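Local coordinates for sialidase B (Streptococcus pneumoniae serotype 4, PDB 4XJW), which removes terminal sialic acids from glycans by cleaving alpha-2,3, alpha-2,6 and alpha-2,8 glycosidic linkages, acting as an intramolecular trans-sialidase, at residues N62-F67 and I74-R79; E294-G299 and S462-I467; L335-D340 and S411-T416; K489-S494 and E535-V540. The protein carries 1 engineered substitution. All coordinates share one frame; numbering follows the deposited sequence.

Contact 1 (N62-F67 and I74-R79); sequences NYFSIF and IGVEIR. With PO4 (phosphate ion), chain D.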
loop_
_atom_site.group_PDB
_atom_site.type_symbol
_atom_site.label_atom_id
_atom_site.label_comp_id
_atom_site.label_asym_id
_atom_site.label_seq_id
_atom_site.Cartn_x
_atom_site.Cartn_y
_atom_site.Cartn_z
ATOM N N ASN A 62 -38.522 -2.297 2.713
ATOM C CA ASN A 62 -38.657 -1.007 2.077
ATOM C C ASN A 62 -37.927 0.029 2.910
ATOM O O ASN A 62 -38.525 0.657 3.791
ATOM C CB ASN A 62 -40.129 -0.600 1.959
ATOM C CG ASN A 62 -40.840 -1.271 0.803
ATOM O OD1 ASN A 62 -40.528 -2.403 0.428
ATOM N ND2 ASN A 62 -41.816 -0.566 0.226
ATOM N N TYR A 63 -36.632 0.204 2.647
ATOM C CA TYR A 63 -35.847 1.183 3.392
ATOM C C TYR A 63 -34.545 1.551 2.714
ATOM O O TYR A 63 -34.045 0.827 1.848
ATOM C CB TYR A 63 -35.549 0.709 4.819
ATOM C CG TYR A 63 -34.638 -0.495 4.921
ATOM C CD1 TYR A 63 -35.161 -1.780 4.924
ATOM C CD2 TYR A 63 -33.257 -0.350 5.040
ATOM C CE1 TYR A 63 -34.350 -2.875 5.031
ATOM C CE2 TYR A 63 -32.430 -1.463 5.145
ATOM C CZ TYR A 63 -32.988 -2.722 5.141
ATOM O OH TYR A 63 -32.191 -3.840 5.242
ATOM N N PHE A 64 -34.030 2.702 3.133
ATOM C CA PHE A 64 -32.693 3.163 2.809
ATOM C C PHE A 64 -31.913 3.241 4.106
ATOM O O PHE A 64 -32.438 3.672 5.136
ATOM C CB PHE A 64 -32.756 4.544 2.182
ATOM C CG PHE A 64 -31.418 5.239 2.109
ATOM C CD1 PHE A 64 -30.435 4.776 1.247
ATOM C CD2 PHE A 64 -31.152 6.354 2.894
ATOM C CE1 PHE A 64 -29.206 5.413 1.164
ATOM C CE2 PHE A 64 -29.921 6.998 2.822
ATOM C CZ PHE A 64 -28.948 6.518 1.963
ATOM N N SER A 65 -30.656 2.830 4.069
ATOM C CA SER A 65 -29.829 2.942 5.256
ATOM C C SER A 65 -28.398 3.264 4.878
ATOM O O SER A 65 -27.930 2.862 3.807
ATOM C CB SER A 65 -29.864 1.646 6.061
ATOM O OG SER A 65 -29.113 0.630 5.410
ATOM N N ILE A 66 -27.733 4.032 5.739
ATOM C CA ILE A 66 -26.283 4.168 5.712
ATOM C C ILE A 66 -25.769 3.383 6.917
ATOM O O ILE A 66 -26.119 3.690 8.058
ATOM C CB ILE A 66 -25.842 5.639 5.806
ATOM C CG1 ILE A 66 -26.324 6.426 4.588
ATOM C CG2 ILE A 66 -24.325 5.728 5.936
ATOM C CD1 ILE A 66 -26.243 7.959 4.765
ATOM N N PHE A 67 -24.960 2.356 6.673
ATOM C CA PHE A 67 -24.487 1.507 7.772
ATOM C C PHE A 67 -22.966 1.424 7.831
ATOM O O PHE A 67 -22.267 1.802 6.876
ATOM C CB PHE A 67 -25.081 0.092 7.684
ATOM C CG PHE A 67 -24.586 -0.705 6.499
ATOM C CD1 PHE A 67 -23.447 -1.500 6.604
ATOM C CD2 PHE A 67 -25.253 -0.648 5.279
ATOM C CE1 PHE A 67 -22.979 -2.217 5.514
ATOM C CE2 PHE A 67 -24.801 -1.375 4.184
ATOM C CZ PHE A 67 -23.651 -2.159 4.302
ATOM N N ILE A 74 -18.006 0.767 5.373
ATOM C CA ILE A 74 -19.169 1.640 5.259
ATOM C C ILE A 74 -20.011 1.155 4.083
ATOM O O ILE A 74 -19.474 0.642 3.097
ATOM C CB ILE A 74 -18.750 3.121 5.040
ATOM C CG1 ILE A 74 -19.896 4.089 5.357
ATOM C CG2 ILE A 74 -18.272 3.343 3.616
ATOM C CD1 ILE A 74 -20.174 4.247 6.844
ATOM N N GLY A 75 -21.331 1.312 4.174
ATOM C CA GLY A 75 -22.185 0.918 3.075
ATOM C C GLY A 75 -23.554 1.553 3.121
ATOM O O GLY A 75 -23.885 2.300 4.059
ATOM N N VAL A 76 -24.329 1.284 2.072
ATOM C CA VAL A 76 -25.733 1.675 2.025
ATOM C C VAL A 76 -26.582 0.510 1.537
ATOM O O VAL A 76 -26.112 -0.367 0.803
ATOM C CB VAL A 76 -26.017 2.877 1.100
ATOM C CG1 VAL A 76 -25.317 4.139 1.606
ATOM C CG2 VAL A 76 -25.630 2.559 -0.337
ATOM N N GLU A 77 -27.845 0.525 1.953
ATOM C CA GLU A 77 -28.865 -0.348 1.408
ATOM C C GLU A 77 -29.951 0.541 0.814
ATOM O O GLU A 77 -30.283 1.585 1.382
ATOM C CB GLU A 77 -29.475 -1.189 2.513
ATOM C CG GLU A 77 -28.559 -2.186 3.146
ATOM C CD GLU A 77 -29.356 -3.297 3.773
ATOM O OE1 GLU A 77 -29.813 -4.191 3.026
ATOM O OE2 GLU A 77 -29.560 -3.249 5.000
ATOM N N ILE A 78 -30.480 0.143 -0.342
ATOM C CA ILE A 78 -31.589 0.863 -0.964
ATOM C C ILE A 78 -32.573 -0.182 -1.462
ATOM O O ILE A 78 -32.284 -0.912 -2.415
ATOM C CB ILE A 78 -31.120 1.794 -2.107
ATOM C CG1 ILE A 78 -29.762 2.416 -1.785
ATOM C CG2 ILE A 78 -32.131 2.894 -2.351
ATOM C CD1 ILE A 78 -28.827 2.489 -2.959
ATOM N N ARG A 79 -33.726 -0.278 -0.798
ATOM C CA ARG A 79 -34.610 -1.424 -1.000
ATOM C C ARG A 79 -36.068 -1.018 -1.150
ATOM O O ARG A 79 -36.570 -0.188 -0.390
ATOM C CB ARG A 79 -34.486 -2.394 0.176
ATOM C CG ARG A 79 -33.052 -2.778 0.508
ATOM C CD ARG A 79 -32.993 -3.778 1.633
ATOM N NE ARG A 79 -33.573 -5.051 1.227
ATOM C CZ ARG A 79 -33.742 -6.101 2.027
ATOM N NH1 ARG A 79 -33.379 -6.042 3.305
ATOM N NH2 ARG A 79 -34.283 -7.211 1.541
HETATM P P PO4 D . -32.475 -8.257 6.063
HETATM O O1 PO4 D . -32.876 -8.437 7.503
HETATM O O2 PO4 D . -33.697 -7.968 5.211
HETATM O O3 PO4 D . -31.516 -7.081 5.992
HETATM O O4 PO4 D . -31.789 -9.510 5.581
HETATM O O HOH W 1 -28.775 -1.633 6.983
#

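Contact 2 (E294-G299 and S462-I467); sequences EDKKSG and SSNRLI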
loop_
_atom_site.group_PDB
_atom_site.type_symbol
_atom_site.label_atom_id
_atom_site.label_comp_id
_atom_site.label_asym_id
_atom_site.label_seq_id
_atom_site.Cartn_x
_atom_site.Cartn_y
_atom_site.Cartn_z
ATOM N N GLU A 294 20.321 6.814 2.288
ATOM C CA GLU A 294 21.138 7.937 1.824
ATOM C C GLU A 294 22.600 7.630 2.074
ATOM O O GLU A 294 22.956 7.123 3.141
ATOM C CB GLU A 294 20.734 9.249 2.493
ATOM C CG GLU A 294 21.512 10.463 1.957
ATOM C CD GLU A 294 20.917 11.784 2.413
ATOM O OE1 GLU A 294 20.754 11.960 3.634
ATOM O OE2 GLU A 294 20.601 12.632 1.547
ATOM N N ASP A 295 23.442 7.936 1.088
ATOM C CA ASP A 295 24.878 7.690 1.185
ATOM C C ASP A 295 25.628 8.952 1.579
ATOM O O ASP A 295 25.518 9.976 0.909
ATOM C CB ASP A 295 25.407 7.150 -0.145
ATOM C CG ASP A 295 26.917 7.025 -0.162
ATOM O OD1 ASP A 295 27.491 6.588 0.859
ATOM O OD2 ASP A 295 27.512 7.349 -1.206
ATOM N N LYS A 296 26.404 8.879 2.657
ATOM C CA LYS A 296 27.170 10.044 3.098
ATOM C C LYS A 296 28.335 10.365 2.171
ATOM O O LYS A 296 28.643 11.535 1.929
ATOM C CB LYS A 296 27.665 9.854 4.531
ATOM C CG LYS A 296 26.602 10.110 5.578
ATOM C CD LYS A 296 27.126 9.814 6.977
ATOM C CE LYS A 296 27.489 8.347 7.122
ATOM N NZ LYS A 296 27.866 7.998 8.521
ATOM N N LYS A 297 28.976 9.336 1.631
ATOM C CA LYS A 297 30.140 9.552 0.774
ATOM C C LYS A 297 29.811 10.397 -0.458
ATOM O O LYS A 297 30.364 11.485 -0.642
ATOM C CB LYS A 297 30.763 8.221 0.347
ATOM C CG LYS A 297 32.086 8.386 -0.391
ATOM C CD LYS A 297 32.669 7.047 -0.803
ATOM C CE LYS A 297 33.065 6.201 0.404
ATOM N NZ LYS A 297 33.758 4.936 0.001
ATOM N N SER A 298 28.917 9.891 -1.300
ATOM C CA SER A 298 28.552 10.571 -2.539
ATOM C C SER A 298 27.494 11.637 -2.292
ATOM O O SER A 298 27.356 12.574 -3.077
ATOM C CB SER A 298 28.031 9.574 -3.577
ATOM O OG SER A 298 26.828 8.949 -3.142
ATOM N N GLY A 299 26.735 11.486 -1.209
ATOM C CA GLY A 299 25.573 12.333 -0.969
ATOM C C GLY A 299 24.331 11.876 -1.718
ATOM O O GLY A 299 23.275 12.497 -1.578
ATOM N N SER A 462 29.155 5.738 11.911
ATOM C CA SER A 462 30.592 6.049 11.958
ATOM C C SER A 462 31.397 5.566 10.759
ATOM O O SER A 462 32.626 5.548 10.801
ATOM C CB SER A 462 31.226 5.475 13.218
ATOM O OG SER A 462 30.795 6.154 14.374
ATOM N N SER A 463 30.716 5.149 9.700
ATOM C CA SER A 463 31.405 4.771 8.470
ATOM C C SER A 463 30.502 5.076 7.288
ATOM O O SER A 463 29.368 5.522 7.469
ATOM C CB SER A 463 31.764 3.291 8.477
ATOM O OG SER A 463 30.604 2.505 8.287
ATOM N N ASN A 464 31.006 4.840 6.079
ATOM C CA ASN A 464 30.232 5.060 4.863
ATOM C C ASN A 464 29.485 3.810 4.406
ATOM O O ASN A 464 28.972 3.756 3.286
ATOM C CB ASN A 464 31.134 5.586 3.741
ATOM C CG ASN A 464 31.592 7.010 3.988
ATOM O OD1 ASN A 464 32.782 7.333 3.849
ATOM N ND2 ASN A 464 30.656 7.874 4.362
ATOM N N ARG A 465 29.421 2.811 5.277
ATOM C CA ARG A 465 28.811 1.538 4.924
ATOM C C ARG A 465 27.304 1.653 4.722
ATOM O O ARG A 465 26.601 2.256 5.536
ATOM C CB ARG A 465 29.119 0.479 5.989
ATOM C CG ARG A 465 28.378 -0.838 5.771
ATOM C CD ARG A 465 29.038 -1.976 6.504
ATOM N NE ARG A 465 30.270 -2.385 5.833
ATOM C CZ ARG A 465 30.927 -3.507 6.107
ATOM N NH1 ARG A 465 30.473 -4.326 7.039
ATOM N NH2 ARG A 465 32.034 -3.810 5.444
ATOM N N LEU A 466 26.824 1.065 3.630
ATOM C CA LEU A 466 25.396 0.915 3.369
ATOM C C LEU A 466 24.983 -0.546 3.431
ATOM O O LEU A 466 25.684 -1.424 2.918
ATOM C CB LEU A 466 25.062 1.439 1.983
ATOM C CG LEU A 466 25.587 2.840 1.716
ATOM C CD1 LEU A 466 25.362 3.165 0.256
ATOM C CD2 LEU A 466 24.896 3.859 2.627
ATOM N N ILE A 467 23.842 -0.814 4.056
ATOM C CA ILE A 467 23.324 -2.180 4.121
ATOM C C ILE A 467 21.856 -2.228 3.729
ATOM O O ILE A 467 21.034 -1.464 4.254
ATOM C CB ILE A 467 23.464 -2.799 5.521
ATOM C CG1 ILE A 467 24.909 -2.724 6.015
ATOM C CG2 ILE A 467 22.969 -4.273 5.510
ATOM C CD1 ILE A 467 25.125 -3.443 7.342
HETATM O O HOH W 2 29.301 4.408 0.462
HETATM O O HOH W 3 27.185 6.507 3.858
#

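Contact 3 (L335-D340 and S411-T416); sequences LKKNGD and SLFKVT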
loop_
_atom_site.group_PDB
_atom_site.type_symbol
_atom_site.label_atom_id
_atom_site.label_comp_id
_atom_site.label_asym_id
_atom_site.label_seq_id
_atom_site.Cartn_x
_atom_site.Cartn_y
_atom_site.Cartn_z
ATOM N N LEU A 335 20.549 -13.947 -22.260
ATOM C CA LEU A 335 19.397 -13.618 -23.089
ATOM C C LEU A 335 18.998 -14.786 -23.982
ATOM O O LEU A 335 19.847 -15.554 -24.441
ATOM C CB LEU A 335 19.682 -12.406 -23.971
ATOM C CG LEU A 335 19.929 -11.055 -23.301
ATOM C CD1 LEU A 335 20.377 -10.013 -24.318
ATOM C CD2 LEU A 335 18.684 -10.592 -22.566
ATOM N N LYS A 336 17.698 -14.897 -24.229
ATOM C CA LYS A 336 17.160 -15.876 -25.162
ATOM C C LYS A 336 16.585 -15.128 -26.346
ATOM O O LYS A 336 15.819 -14.171 -26.181
ATOM C CB LYS A 336 16.074 -16.724 -24.493
ATOM C CG LYS A 336 15.179 -17.480 -25.476
ATOM C CD LYS A 336 14.224 -18.408 -24.753
ATOM C CE LYS A 336 14.987 -19.511 -24.052
ATOM N NZ LYS A 336 14.090 -20.445 -23.316
ATOM N N LYS A 337 16.960 -15.545 -27.550
ATOM C CA LYS A 337 16.461 -14.886 -28.744
ATOM C C LYS A 337 15.178 -15.572 -29.189
ATOM O O LYS A 337 15.024 -16.778 -29.009
ATOM C CB LYS A 337 17.507 -14.923 -29.856
ATOM C CG LYS A 337 17.228 -13.936 -30.973
ATOM C CD LYS A 337 18.262 -14.033 -32.086
ATOM C CE LYS A 337 17.982 -13.015 -33.184
ATOM N NZ LYS A 337 18.933 -13.148 -34.329
ATOM N N ASN A 338 14.252 -14.810 -29.760
ATOM C CA ASN A 338 12.982 -15.388 -30.183
ATOM C C ASN A 338 13.198 -16.524 -31.183
ATOM O O ASN A 338 13.956 -16.378 -32.143
ATOM C CB ASN A 338 12.070 -14.322 -30.780
ATOM C CG ASN A 338 10.626 -14.784 -30.881
ATOM O OD1 ASN A 338 10.221 -15.755 -30.238
ATOM N ND2 ASN A 338 9.843 -14.085 -31.685
ATOM N N GLY A 339 12.548 -17.655 -30.938
ATOM C CA GLY A 339 12.744 -18.833 -31.764
ATOM C C GLY A 339 13.601 -19.897 -31.099
ATOM O O GLY A 339 13.403 -21.093 -31.322
ATOM N N ASP A 340 14.557 -19.463 -30.281
ATOM C CA ASP A 340 15.415 -20.380 -29.534
ATOM C C ASP A 340 14.681 -20.921 -28.305
ATOM O O ASP A 340 13.853 -20.223 -27.714
ATOM C CB ASP A 340 16.696 -19.666 -29.080
ATOM C CG ASP A 340 17.554 -19.190 -30.234
ATOM O OD1 ASP A 340 17.110 -19.292 -31.399
ATOM O OD2 ASP A 340 18.675 -18.693 -29.976
ATOM N N SER A 411 9.772 -8.697 -26.552
ATOM C CA SER A 411 11.163 -8.461 -26.943
ATOM C C SER A 411 11.773 -9.582 -27.800
ATOM O O SER A 411 11.463 -10.768 -27.633
ATOM C CB SER A 411 12.046 -8.214 -25.716
ATOM O OG SER A 411 13.336 -7.784 -26.101
ATOM N N LEU A 412 12.651 -9.184 -28.714
ATOM C CA LEU A 412 13.417 -10.127 -29.531
ATOM C C LEU A 412 14.405 -10.908 -28.670
ATOM O O LEU A 412 14.659 -12.088 -28.916
ATOM C CB LEU A 412 14.169 -9.376 -30.627
ATOM C CG LEU A 412 15.080 -10.150 -31.577
ATOM C CD1 LEU A 412 14.303 -11.242 -32.290
ATOM C CD2 LEU A 412 15.703 -9.186 -32.589
ATOM N N PHE A 413 14.976 -10.233 -27.676
ATOM C CA PHE A 413 15.853 -10.861 -26.699
ATOM C C PHE A 413 15.231 -10.736 -25.312
ATOM O O PHE A 413 14.834 -9.642 -24.908
ATOM C CB PHE A 413 17.229 -10.189 -26.708
ATOM C CG PHE A 413 18.045 -10.504 -27.919
ATOM C CD1 PHE A 413 18.751 -11.692 -28.001
ATOM C CD2 PHE A 413 18.115 -9.603 -28.972
ATOM C CE1 PHE A 413 19.510 -11.989 -29.122
ATOM C CE2 PHE A 413 18.878 -9.888 -30.095
ATOM C CZ PHE A 413 19.577 -11.081 -30.165
ATOM N N LYS A 414 15.141 -11.850 -24.593
ATOM C CA LYS A 414 14.465 -11.875 -23.296
ATOM C C LYS A 414 15.359 -12.406 -22.180
ATOM O O LYS A 414 16.151 -13.329 -22.389
ATOM C CB LYS A 414 13.170 -12.694 -23.400
ATOM C CG LYS A 414 12.104 -11.960 -24.204
ATOM C CD LYS A 414 10.906 -12.838 -24.524
ATOM C CE LYS A 414 9.899 -12.866 -23.402
ATOM N NZ LYS A 414 8.606 -13.476 -23.863
ATOM N N VAL A 415 15.239 -11.810 -20.994
ATOM C CA VAL A 415 15.983 -12.278 -19.833
ATOM C C VAL A 415 15.336 -13.524 -19.244
ATOM O O VAL A 415 14.189 -13.858 -19.555
ATOM C CB VAL A 415 16.088 -11.191 -18.744
ATOM C CG1 VAL A 415 16.806 -9.970 -19.286
ATOM C CG2 VAL A 415 14.712 -10.802 -18.239
ATOM N N THR A 416 16.082 -14.210 -18.389
ATOM C CA THR A 416 15.567 -15.364 -17.668
ATOM C C THR A 416 14.330 -14.972 -16.860
ATOM O O THR A 416 14.326 -13.925 -16.212
ATOM C CB THR A 416 16.650 -15.909 -16.714
ATOM O OG1 THR A 416 17.810 -16.295 -17.469
ATOM C CG2 THR A 416 16.143 -17.081 -15.916
#

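Contact 4 (K489-S494 and E535-V540); sequences KKSSAS and ETWSKV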
loop_
_atom_site.group_PDB
_atom_site.type_symbol
_atom_site.label_atom_id
_atom_site.label_comp_id
_atom_site.label_asym_id
_atom_site.label_seq_id
_atom_site.Cartn_x
_atom_site.Cartn_y
_atom_site.Cartn_z
ATOM N N LYS A 489 28.592 -6.849 -1.619
ATOM C CA LYS A 489 28.867 -8.207 -1.169
ATOM C C LYS A 489 27.719 -8.644 -0.280
ATOM O O LYS A 489 26.920 -7.822 0.162
ATOM C CB LYS A 489 30.187 -8.284 -0.393
ATOM C CG LYS A 489 30.121 -7.653 0.994
ATOM C CD LYS A 489 31.424 -7.875 1.763
ATOM C CE LYS A 489 31.367 -7.244 3.146
ATOM N NZ LYS A 489 32.606 -7.526 3.935
ATOM N N LYS A 490 27.631 -9.938 -0.011
ATOM C CA LYS A 490 26.580 -10.444 0.849
ATOM C C LYS A 490 27.113 -10.829 2.216
ATOM O O LYS A 490 28.285 -11.174 2.371
ATOM C CB LYS A 490 25.887 -11.652 0.210
ATOM C CG LYS A 490 26.604 -12.990 0.398
ATOM C CD LYS A 490 25.704 -14.165 -0.007
ATOM C CE LYS A 490 26.453 -15.495 0.063
ATOM N NZ LYS A 490 26.807 -15.883 1.460
ATOM N N SER A 491 26.245 -10.730 3.211
ATOM C CA SER A 491 26.489 -11.347 4.501
ATOM C C SER A 491 25.248 -12.168 4.823
ATOM O O SER A 491 24.159 -11.623 5.006
ATOM C CB SER A 491 26.752 -10.290 5.575
ATOM O OG SER A 491 27.036 -10.908 6.814
ATOM N N SER A 492 25.394 -13.488 4.855
ATOM C CA SER A 492 24.254 -14.370 5.101
ATOM C C SER A 492 24.070 -14.650 6.590
ATOM O O SER A 492 25.040 -14.817 7.331
ATOM C CB SER A 492 24.399 -15.691 4.337
ATOM O OG SER A 492 24.471 -15.490 2.942
ATOM N N ALA A 493 22.814 -14.696 7.015
ATOM C CA ALA A 493 22.467 -15.028 8.384
ATOM C C ALA A 493 21.354 -16.068 8.371
ATOM O O ALA A 493 20.230 -15.787 7.961
ATOM C CB ALA A 493 22.027 -13.792 9.132
ATOM N N SER A 494 21.671 -17.287 8.793
ATOM C CA SER A 494 20.685 -18.365 8.781
ATOM C C SER A 494 19.516 -18.059 9.700
ATOM O O SER A 494 19.701 -17.481 10.768
ATOM C CB SER A 494 21.345 -19.670 9.222
ATOM O OG SER A 494 21.910 -20.338 8.117
ATOM N N GLU A 535 29.064 -7.598 9.288
ATOM C CA GLU A 535 29.885 -8.704 8.795
ATOM C C GLU A 535 29.338 -10.047 9.233
ATOM O O GLU A 535 29.256 -10.988 8.441
ATOM C CB GLU A 535 31.327 -8.577 9.279
ATOM C CG GLU A 535 32.082 -7.389 8.683
ATOM C CD GLU A 535 32.345 -7.568 7.202
ATOM O OE1 GLU A 535 32.843 -8.644 6.811
ATOM O OE2 GLU A 535 32.043 -6.647 6.423
ATOM N N THR A 536 28.986 -10.138 10.508
ATOM C CA THR A 536 28.505 -11.385 11.089
ATOM C C THR A 536 27.270 -11.158 11.957
ATOM O O THR A 536 27.037 -10.045 12.436
ATOM C CB THR A 536 29.607 -12.108 11.929
ATOM O OG1 THR A 536 29.917 -11.341 13.094
ATOM C CG2 THR A 536 30.871 -12.338 11.113
ATOM N N TRP A 537 26.496 -12.223 12.167
ATOM C CA TRP A 537 25.189 -12.137 12.826
ATOM C C TRP A 537 24.963 -13.186 13.899
ATOM O O TRP A 537 25.427 -14.325 13.792
ATOM C CB TRP A 537 24.063 -12.212 11.787
ATOM C CG TRP A 537 24.154 -11.042 10.872
ATOM C CD1 TRP A 537 24.876 -10.961 9.730
ATOM C CD2 TRP A 537 23.542 -9.763 11.064
ATOM N NE1 TRP A 537 24.762 -9.687 9.186
ATOM C CE2 TRP A 537 23.928 -8.942 9.986
ATOM C CE3 TRP A 537 22.688 -9.232 12.041
ATOM C CZ2 TRP A 537 23.495 -7.622 9.851
ATOM C CZ3 TRP A 537 22.246 -7.911 11.901
ATOM C CH2 TRP A 537 22.658 -7.130 10.818
ATOM N N SER A 538 24.225 -12.796 14.926
ATOM C CA SER A 538 23.940 -13.676 16.054
ATOM C C SER A 538 22.842 -14.689 15.747
ATOM O O SER A 538 22.187 -14.638 14.695
ATOM C CB SER A 538 23.480 -12.841 17.234
ATOM O OG SER A 538 22.154 -12.387 17.007
ATOM N N LYS A 539 22.621 -15.610 16.680
ATOM C CA LYS A 539 21.445 -16.452 16.606
ATOM C C LYS A 539 20.177 -15.604 16.720
ATOM O O LYS A 539 20.223 -14.409 17.067
ATOM C CB LYS A 539 21.463 -17.531 17.693
ATOM C CG LYS A 539 22.708 -18.397 17.698
ATOM C CD LYS A 539 22.991 -18.997 16.330
ATOM C CE LYS A 539 23.599 -20.379 16.480
ATOM N NZ LYS A 539 24.527 -20.404 17.647
ATOM N N VAL A 540 19.051 -16.239 16.429
ATOM C CA VAL A 540 17.750 -15.584 16.401
ATOM C C VAL A 540 17.056 -15.659 17.754
ATOM O O VAL A 540 17.054 -16.710 18.404
ATOM C CB VAL A 540 16.861 -16.220 15.326
ATOM C CG1 VAL A 540 15.446 -15.680 15.366
ATOM C CG2 VAL A 540 17.489 -16.049 13.945
HETATM O O HOH W 4 22.177 -15.493 12.020
#

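Contact 1 (N62-F67 and I74-R79)
Tyr63 of strand 63-67 reaches over antiparallel strand 74-79, where its hydroxyl joins Glu77 to Arg79 and shows how a beta pair can carry a chain of polar contacts on one face. Its CG sits between the backbone N and the carbonyl carbon (chi1 67°), and from CB the ring leads to three successive encounters. On one side Tyr63 CE1 lies 3.8 Å from Arg79 CD; on the other, Tyr63 CE2 lies 3.4 Å from Glu77 OE2, which sits at the ring edge. At the tip, Tyr63 OH donates to Glu77 OE2 (2.7 Å), meeting it from above the carboxylate plane, and accepts from Arg79 NH1 (3.2 Å) in the plane of the guanidinium. Arg79 NH1 also holds a phosphate ion, probably from the crystallisation liquor, through its O2 (2.7 Å), an anion shared with Arg155. A water links Glu77 OE2 to Ser65 OG, so OE2 accepts twice. Farther along this face, Gly75 CA lies over the Phe67 ring, 3.8 Å from its centroid, a CH-pi contact; Phe64, Ile66, Val76 and Ile78 pack on the other face. Backbone bonds at Ser65-Glu77 and Phe67-Gly75 pair consecutive strands 63-69 and 74-80, an antiparallel beta hairpin in the concanavalin-like N-terminal domain.

Contact 2 (E294-G299 and S462-I467)
The side chains of Asn464 and Lys297 cross at about a right angle, and Asn464 also reaches the base of Lys296; it has more surface buried here than any other residue of the two segments. Its CG is anti to the carbonyl carbon (chi1 -71°). Asn464 OD1 lies 3.6 Å from Lys297 CE, while Asn464 ND2 lies near both Lys297 N (3.5 Å) and Lys296 CB (3.6 Å). Lys296, next in buried area, bends at chi3 (-63°). Lys296 NZ donates to Ser463 O at 3.1 Å, approaching at a tilt to the carbonyl plane, and has a second acceptor in Leu460 O; two carbonyls thus grip one ammonium group. Leu466 supplies the apolar part, with Leu466 CD1 4.0 Å from Asp295 CB and Leu466 CD2 3.8 Å from Glu294 O. Between these patches a water donates to Asp295 OD1 and to Asn464 O, linking two acceptors 4.0 Å apart. Asp295 is itself fixed largely by its own loop: Asp295 OD2 accepts from Ser298 N (2.9 Å) and from Ser298 OG, with Ser484 OG a further partner. The bond to the backbone three residues on is an Asx motif, here shaping the turn that connects strands 286-294 and 301-308.

Contact 3 (L335-D340 and S411-T416)
Lys337 lays its aliphatic chain against the ring of Phe413, an example of a lysine packing through its methylenes. Its CG is anti to the backbone N (chi1 -164°), and the chain stays extended beyond. Lys337 CG comes within 3.5 Å of Phe413 CE1, Lys337 CD within 3.8 Å of Phe413 CZ, and the two side chains cross obliquely. Farther out, Lys337 CE approaches Leu412 CD1, the two chains pointing the same way. Phe413 has CG anti to its carbonyl carbon, beside the backbone N (chi1 -72°), and Phe413 CB receives Leu335 CD1 at 4.0 Å. The other Leu335 branch, Leu335 CD2, packs on Val415 CG1 (3.8 Å). Tyr345 and Tyr364 meet the Phe413 ring edge-to-face and extend this apolar face. On the opposite face Lys336 and Lys414 both bend at chi3; the ammonium of Lys414 is held by Lys409 O. Between the faces the backbones pair antiparallel, Lys336 N to Lys414 O and Lys414 N to Lys336 O, both 2.9 Å, followed by Asn338 N to Leu412 O just as a type II turn begins. The chemistry implies that main-chain bonds set the alignment and hydrocarbon packing lines one face, with no salt bridge joining the two segments.

Contact 4 (K489-S494 and E535-V540)
Lys489 and Glu535 meet through contrasting chain shapes. In Lys489, CG lies between the backbone N and the carbonyl carbon (chi1 72°) and the rest runs extended; Glu535, whose CB points away from strand 489-494, bends at chi2 (-69°), turning CD back. The two cross at about a right angle and close a salt bridge: Lys489 NZ reaches Glu535 OE2 at 2.7 Å on its syn lone pair, with a weak second bond to Glu535 OE1 at 3.1 Å. OE2 also pairs with Arg465, so one carboxylate oxygen answers two cations, which would be expected to favour its charged form. Two residues on, Ser491 OG is anti to its backbone N. Ser491 OG comes within 2.8 Å of Glu535 O, though Gly534 O competes for the same proton, and it lies at the edge of the Trp537 indole, 3.5 Å from Trp537 NE1. The next inward residue, Ala493, sets its CB 3.7 Å from Trp537 CB. At the far end a water bridges Ser538 O and, weakly, Ser494 O. The segments run in roughly the same direction, 20° apart, with no backbone hydrogen bond between them. The contact packs successive BNR (Asp-box) repeats of the propeller-type domain: outermost strand 489-494, bonded to strand 475-481, whose Tyr478 stacks on Trp537, meets the loop connecting strands 526-530 and 541-542 of the next sheet, where Met528 touches both Ala493 and Trp537.

Contact 1 stands apart, in the concanavalin-like N-terminal domain, its centre about 57 Å from that of contact 2. It is the buried one of the four; the others are only partly buried. Contacts 1 and 3 both pair strands through the backbone, but contact 1 joins hairpin neighbours, whereas contact 3 brings together segments separated by 70 intervening residues. Contacts 2 and 4 instead rely on side chains, single carbonyls and waters at loops around one sheet, their centres about 20 Å apart. They touch directly: Arg465 of contact 2 forms a salt bridge with Glu535 of contact 4, coupling the two polar margins.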